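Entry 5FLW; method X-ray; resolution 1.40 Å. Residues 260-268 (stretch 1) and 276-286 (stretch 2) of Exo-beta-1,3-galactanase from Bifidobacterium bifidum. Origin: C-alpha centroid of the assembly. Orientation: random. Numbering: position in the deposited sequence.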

ATOM      1  N   HIS A 260       5.400   8.945 -16.073  1.00 22.88           N
ATOM      2  CA  HIS A 260       4.368   7.915 -16.128  1.00 21.89           C
ATOM      3  C   HIS A 260       4.198   7.278 -14.758  1.00 21.54           C
ATOM      4  O   HIS A 260       5.175   6.979 -14.066  1.00 20.53           O
ATOM      5  N   PHE A 261       2.945   7.078 -14.377  1.00 22.37           N
ATOM      6  CA  PHE A 261       2.589   6.551 -13.066  1.00 19.84           C
ATOM      7  C   PHE A 261       1.473   5.538 -13.251  1.00 18.50           C
ATOM      8  O   PHE A 261       0.620   5.685 -14.142  1.00 19.90           O
ATOM      9  N   LEU A 262       1.489   4.518 -12.395  1.00 16.83           N
ATOM     10  CA  LEU A 262       0.479   3.469 -12.360  1.00 18.42           C
ATOM     11  C   LEU A 262      -0.299   3.567 -11.050  1.00 14.69           C
ATOM     12  O   LEU A 262       0.303   3.707  -9.980  1.00 15.94           O
ATOM     13  N   PHE A 263      -1.632   3.546 -11.160  1.00 14.20           N
ATOM     14  CA  PHE A 263      -2.558   3.450 -10.033  1.00 14.76           C
ATOM     15  C   PHE A 263      -3.072   2.009  -9.942  1.00 12.88           C
ATOM     16  O   PHE A 263      -3.530   1.451 -10.944  1.00 13.19           O
ATOM     17  N   ILE A 264      -3.035   1.430  -8.732  1.00 13.40           N
ATOM     18  CA  ILE A 264      -3.721   0.179  -8.428  1.00 11.60           C
ATOM     19  C   ILE A 264      -4.650   0.420  -7.236  1.00 11.52           C
ATOM     20  O   ILE A 264      -4.227   0.987  -6.218  1.00 12.82           O
ATOM     21  N   GLY A 265      -5.925   0.032  -7.399  1.00 12.87           N
ATOM     22  CA  GLY A 265      -6.881   0.055  -6.314  1.00 11.78           C
ATOM     23  C   GLY A 265      -7.523  -1.314  -6.163  1.00 13.70           C
ATOM     24  O   GLY A 265      -7.558  -2.109  -7.094  1.00 13.93           O
ATOM     25  N   ASP A 266      -8.010  -1.589  -4.952  1.00 13.66           N
ATOM     26  CA  ASP A 266      -8.674  -2.852  -4.634  1.00 12.03           C
ATOM     27  C   ASP A 266     -10.189  -2.713  -4.759  1.00 10.58           C
ATOM     28  O   ASP A 266     -10.765  -1.738  -4.275  1.00 12.19           O
ATOM     29  N   ARG A 267     -10.830  -3.723  -5.376  1.00 13.17           N
ATOM     30  CA  ARG A 267     -12.298  -3.919  -5.359  1.00 12.14           C
ATOM     31  C   ARG A 267     -12.610  -5.049  -4.383  1.00 12.45           C
ATOM     32  O   ARG A 267     -12.764  -6.206  -4.782  1.00 13.94           O
ATOM     33  N   TRP A 268     -12.715  -4.694  -3.100  1.00 13.50           N
ATOM     34  CA  TRP A 268     -12.859  -5.685  -2.045  1.00 13.79           C
ATOM     35  C   TRP A 268     -14.213  -6.371  -2.126  1.00 16.46           C
ATOM     36  O   TRP A 268     -15.262  -5.714  -2.194  1.00 17.28           O
ATOM     37  N   SER A 276     -11.193 -10.793  -4.851  1.00 11.88           N
ATOM     38  CA  SER A 276     -11.367  -9.354  -5.012  1.00 10.53           C
ATOM     39  C   SER A 276     -10.572  -8.878  -6.217  1.00 12.27           C
ATOM     40  O   SER A 276      -9.338  -9.056  -6.237  1.00 12.10           O
ATOM     41  N   PRO A 277     -11.202  -8.232  -7.196  1.00 11.77           N
ATOM     42  CA  PRO A 277     -10.449  -7.703  -8.346  1.00 11.85           C
ATOM     43  C   PRO A 277      -9.581  -6.507  -7.948  1.00 14.91           C
ATOM     44  O   PRO A 277      -9.614  -5.999  -6.816  1.00 12.07           O
ATOM     45  N   ILE A 278      -8.793  -6.045  -8.923  1.00 12.90           N
ATOM     46  CA  ILE A 278      -8.068  -4.780  -8.823  1.00 10.75           C
ATOM     47  C   ILE A 278      -8.509  -3.868  -9.969  1.00 11.37           C
ATOM     48  O   ILE A 278      -9.015  -4.321 -11.008  1.00 11.94           O
ATOM     49  N   VAL A 279      -8.313  -2.574  -9.757  1.00 11.09           N
ATOM     50  CA  VAL A 279      -8.428  -1.571 -10.803  1.00 15.85           C
ATOM     51  C   VAL A 279      -7.010  -1.070 -11.076  1.00 16.66           C
ATOM     52  O   VAL A 279      -6.363  -0.503 -10.188  1.00 14.25           O
ATOM     53  N   GLN A 280      -6.525  -1.289 -12.299  1.00 12.64           N
ATOM     54  CA  GLN A 280      -5.165  -0.941 -12.682  1.00 13.30           C
ATOM     55  C   GLN A 280      -5.249   0.037 -13.850  1.00 17.16           C
ATOM     56  O   GLN A 280      -5.844  -0.284 -14.893  1.00 15.07           O
ATOM     57  N   MET A 281      -4.681   1.232 -13.668  1.00 14.22           N
ATOM     58  CA  MET A 281      -4.889   2.317 -14.619  1.00 14.51           C
ATOM     59  C   MET A 281      -3.676   3.226 -14.605  1.00 16.39           C
ATOM     60  O   MET A 281      -3.041   3.381 -13.554  1.00 16.63           O
ATOM     61  N   PRO A 282      -3.366   3.890 -15.719  1.00 16.82           N
ATOM     62  CA  PRO A 282      -2.407   5.000 -15.655  1.00 17.56           C
ATOM     63  C   PRO A 282      -3.036   6.166 -14.899  1.00 18.50           C
ATOM     64  O   PRO A 282      -4.256   6.369 -14.927  1.00 19.22           O
ATOM     65  N   ILE A 283      -2.210   6.889 -14.149  1.00 18.83           N
ATOM     66  CA  ILE A 283      -2.657   8.088 -13.451  1.00 18.98           C
ATOM     67  C   ILE A 283      -1.745   9.237 -13.865  1.00 19.09           C
ATOM     68  O   ILE A 283      -0.522   9.074 -13.928  1.00 22.17           O
ATOM     69  N   SER A 284      -2.343  10.367 -14.223  1.00 19.98           N
ATOM     70  CA  SER A 284      -1.588  11.520 -14.685  1.00 21.34           C
ATOM     71  C   SER A 284      -1.219  12.411 -13.493  1.00 23.80           C
ATOM     72  O   SER A 284      -2.078  12.744 -12.665  1.00 24.44           O
ATOM     73  N   ILE A 285       0.067  12.774 -13.400  1.00 22.17           N
ATOM     74  CA  ILE A 285       0.613  13.538 -12.276  1.00 22.46           C
ATOM     75  C   ILE A 285       1.564  14.591 -12.822  1.00 24.01           C
ATOM     76  O   ILE A 285       2.581  14.248 -13.435  1.00 25.55           O
ATOM     77  N   ALA A 286       1.223  15.868 -12.635  1.00 24.92           N
ATOM     78  CA  ALA A 286       2.031  16.970 -13.143  1.00 27.76           C
ATOM     79  C   ALA A 286       1.598  18.256 -12.455  1.00 36.16           C
ATOM     80  O   ALA A 286       0.389  18.499 -12.311  1.00 28.44           O
TER

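Gly 265 leaves a gap in a row of bulky side chains, and the ring of Phe 263 fills it. A CB on Gly 265 would lie 2.9 Å from Phe 263 CZ, a clash. Phe 263 is t at chi1, and its CE1 meets Val 279 CG1 at 4.1 Å. Val 279 is also t. Its CG2 lies over one face of the Arg 267 guanidinium, 3.8 Å from Arg 267 NE. The polar atoms of that guanidinium are bonded elsewhere in the structure.

Phe 261 is on the same face of the sheet, with chi1 m. Ile 285 CD1 sits over its ring, 4.0 Å from the centroid, in a CH-pi contact. Ile 285 is m, t. Ile 283, t at both angles, puts CG2 3.6 Å from Phe 261 CB and CB 4.0 Å from Phe 263 CB. Water 1 joins this end of the pair: it accepts from Phe 261 N (2.9 Å) and donates to Ile 283 O (2.7 Å).

The other face carries Ile 264 (m, t), Ile 278 (p, t), Gln 280 and Asp 266. Leu 262 starts away from stretch 2, but its t, p rotamer brings CD1 to 3.9 Å from Gln 280 CG. Water 2 lies 2.7 Å from Asp 266 OD1 and 3.0 Å from Pro 277 O.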

ATOM      1  CB  HIS A 260       4.662   6.826 -17.160  1.00 24.02           C
ATOM      2  CG  HIS A 260       4.972   7.385 -18.531  1.00 24.72           C
ATOM      3  ND1 HIS A 260       6.253   7.754 -18.915  1.00 31.04           N
ATOM      4  CD2 HIS A 260       4.157   7.658 -19.574  1.00 35.72           C
ATOM      5  CE1 HIS A 260       6.200   8.220 -20.139  1.00 32.78           C
ATOM      6  NE2 HIS A 260       4.947   8.172 -20.552  1.00 43.82           N
ATOM      7  CB  PHE A 261       2.147   7.676 -12.114  1.00 19.30           C
ATOM      8  CG  PHE A 261       3.223   8.694 -11.840  1.00 22.98           C
ATOM      9  CD1 PHE A 261       3.396   9.797 -12.683  1.00 22.14           C
ATOM     10  CD2 PHE A 261       4.067   8.545 -10.747  1.00 20.88           C
ATOM     11  CE1 PHE A 261       4.399  10.732 -12.431  1.00 23.60           C
ATOM     12  CE2 PHE A 261       5.063   9.464 -10.486  1.00 22.44           C
ATOM     13  CZ  PHE A 261       5.238  10.566 -11.326  1.00 23.91           C
ATOM     14  CB  LEU A 262       1.127   2.083 -12.468  1.00 17.76           C
ATOM     15  CG  LEU A 262       0.150   0.934 -12.686  1.00 19.54           C
ATOM     16  CD1 LEU A 262      -0.487   1.022 -14.063  1.00 18.57           C
ATOM     17  CD2 LEU A 262       0.861  -0.406 -12.455  1.00 17.41           C
ATOM     18  CB  PHE A 263      -3.749   4.399 -10.269  1.00 14.32           C
ATOM     19  CG  PHE A 263      -4.964   4.142  -9.375  1.00 17.34           C
ATOM     20  CD1 PHE A 263      -5.939   3.177  -9.726  1.00 15.73           C
ATOM     21  CD2 PHE A 263      -5.153   4.887  -8.202  1.00 15.57           C
ATOM     22  CE1 PHE A 263      -7.042   2.950  -8.897  1.00 14.95           C
ATOM     23  CE2 PHE A 263      -6.260   4.669  -7.382  1.00 15.14           C
ATOM     24  CZ  PHE A 263      -7.202   3.686  -7.729  1.00 15.17           C
ATOM     25  CB  ILE A 264      -2.733  -0.982  -8.185  1.00 14.89           C
ATOM     26  CG1 ILE A 264      -2.056  -1.360  -9.519  1.00 16.13           C
ATOM     27  CG2 ILE A 264      -3.458  -2.189  -7.558  1.00 12.61           C
ATOM     28  CD1 ILE A 264      -0.910  -2.333  -9.409  1.00 14.12           C
ATOM     29  CB  ASP A 266      -8.339  -3.307  -3.206  1.00 11.88           C
ATOM     30  CG  ASP A 266      -6.885  -3.707  -3.049  1.00 11.89           C
ATOM     31  OD1 ASP A 266      -6.504  -4.763  -3.571  1.00 12.35           O
ATOM     32  OD2 ASP A 266      -6.115  -2.957  -2.422  1.00 14.71           O
ATOM     33  CB  ARG A 267     -12.827  -4.307  -6.736  1.00 12.63           C
ATOM     34  CG  ARG A 267     -13.136  -3.157  -7.579  1.00 18.68           C
ATOM     35  CD  ARG A 267     -14.131  -3.441  -8.704  1.00 18.66           C
ATOM     36  NE  ARG A 267     -14.278  -2.178  -9.390  1.00 17.27           N
ATOM     37  CZ  ARG A 267     -14.706  -2.029 -10.632  1.00 15.14           C
ATOM     38  NH1 ARG A 267     -15.057  -3.089 -11.365  1.00 15.35           N
ATOM     39  NH2 ARG A 267     -14.777  -0.799 -11.126  1.00 16.47           N
ATOM     40  CB  TRP A 268     -12.706  -5.009  -0.685  1.00 14.89           C
ATOM     41  CG  TRP A 268     -11.379  -4.396  -0.448  1.00 13.17           C
ATOM     42  CD1 TRP A 268     -11.082  -3.051  -0.359  1.00 15.13           C
ATOM     43  CD2 TRP A 268     -10.144  -5.097  -0.225  1.00 12.84           C
ATOM     44  NE1 TRP A 268      -9.733  -2.879  -0.104  1.00 13.98           N
ATOM     45  CE2 TRP A 268      -9.139  -4.120  -0.000  1.00 15.82           C
ATOM     46  CE3 TRP A 268      -9.791  -6.456  -0.160  1.00 12.04           C
ATOM     47  CZ2 TRP A 268      -7.797  -4.475   0.276  1.00 13.63           C
ATOM     48  CZ3 TRP A 268      -8.471  -6.793   0.109  1.00 11.30           C
ATOM     49  CH2 TRP A 268      -7.497  -5.820   0.335  1.00 11.45           C
ATOM     50  CB  SER A 276     -10.815  -8.631  -3.775  1.00 10.98           C
ATOM     51  OG  SER A 276     -11.579  -8.964  -2.633  1.00 12.62           O
ATOM     52  CB  PRO A 277     -11.553  -7.255  -9.324  1.00 12.45           C
ATOM     53  CG  PRO A 277     -12.764  -7.974  -8.897  1.00 14.14           C
ATOM     54  CD  PRO A 277     -12.664  -8.124  -7.398  1.00 10.50           C
ATOM     55  CB  ILE A 278      -6.518  -4.937  -8.834  1.00 10.50           C
ATOM     56  CG1 ILE A 278      -6.039  -5.523 -10.183  1.00 12.33           C
ATOM     57  CG2 ILE A 278      -6.053  -5.792  -7.629  1.00 14.40           C
ATOM     58  CD1 ILE A 278      -4.525  -5.594 -10.332  1.00 12.72           C
ATOM     59  CB  VAL A 279      -9.372  -0.424 -10.389  1.00 14.44           C
ATOM     60  CG1 VAL A 279      -9.313   0.703 -11.417  1.00 15.42           C
ATOM     61  CG2 VAL A 279     -10.821  -0.939 -10.208  1.00 12.79           C
ATOM     62  CB  GLN A 280      -4.404  -2.192 -13.090  1.00 13.00           C
ATOM     63  CG  GLN A 280      -2.971  -1.954 -13.518  1.00 14.39           C
ATOM     64  CD  GLN A 280      -2.231  -3.273 -13.760  1.00 20.17           C
ATOM     65  OE1 GLN A 280      -2.076  -4.094 -12.844  1.00 18.06           O
ATOM     66  NE2 GLN A 280      -1.778  -3.481 -14.992  1.00 17.31           N
ATOM     67  CB  MET A 281      -6.122   3.155 -14.232  1.00 16.99           C
ATOM     68  CG  MET A 281      -7.468   2.426 -14.238  1.00 17.98           C
ATOM     69  SD  MET A 281      -8.780   3.440 -13.513  1.00 18.81           S
ATOM     70  CE  MET A 281      -8.894   4.800 -14.729  1.00 19.81           C
ATOM     71  CB  PRO A 282      -2.178   5.354 -17.123  1.00 19.24           C
ATOM     72  CG  PRO A 282      -3.483   5.014 -17.779  1.00 19.32           C
ATOM     73  CD  PRO A 282      -4.042   3.829 -17.034  1.00 16.97           C
ATOM     74  CB  ILE A 283      -2.736   7.879 -11.920  1.00 17.58           C
ATOM     75  CG1 ILE A 283      -3.384   9.092 -11.228  1.00 19.40           C
ATOM     76  CG2 ILE A 283      -1.373   7.581 -11.331  1.00 16.90           C
ATOM     77  CD1 ILE A 283      -3.715   8.895  -9.761  1.00 18.37           C
ATOM     78  CB  SER A 284      -2.395  12.277 -15.739  1.00 24.90           C
ATOM     79  OG  SER A 284      -2.008  13.629 -15.753  1.00 38.84           O
ATOM     80  CB  ILE A 285       1.327  12.616 -11.266  1.00 21.56           C
ATOM     81  CG1 ILE A 285       0.332  11.574 -10.712  1.00 20.13           C
ATOM     82  CG2 ILE A 285       2.055  13.417 -10.191  1.00 22.15           C
ATOM     83  CD1 ILE A 285       0.906  10.688  -9.687  1.00 21.78           C
ATOM     84  CB  ALA A 286       1.878  17.095 -14.667  1.00 30.31           C
TER
HETATM   85  O   HOH W   1       1.217   8.773 -15.952  1.00 23.28           O
HETATM   86  O   HOH W   2      -8.047  -6.849  -4.414  1.00 11.85           O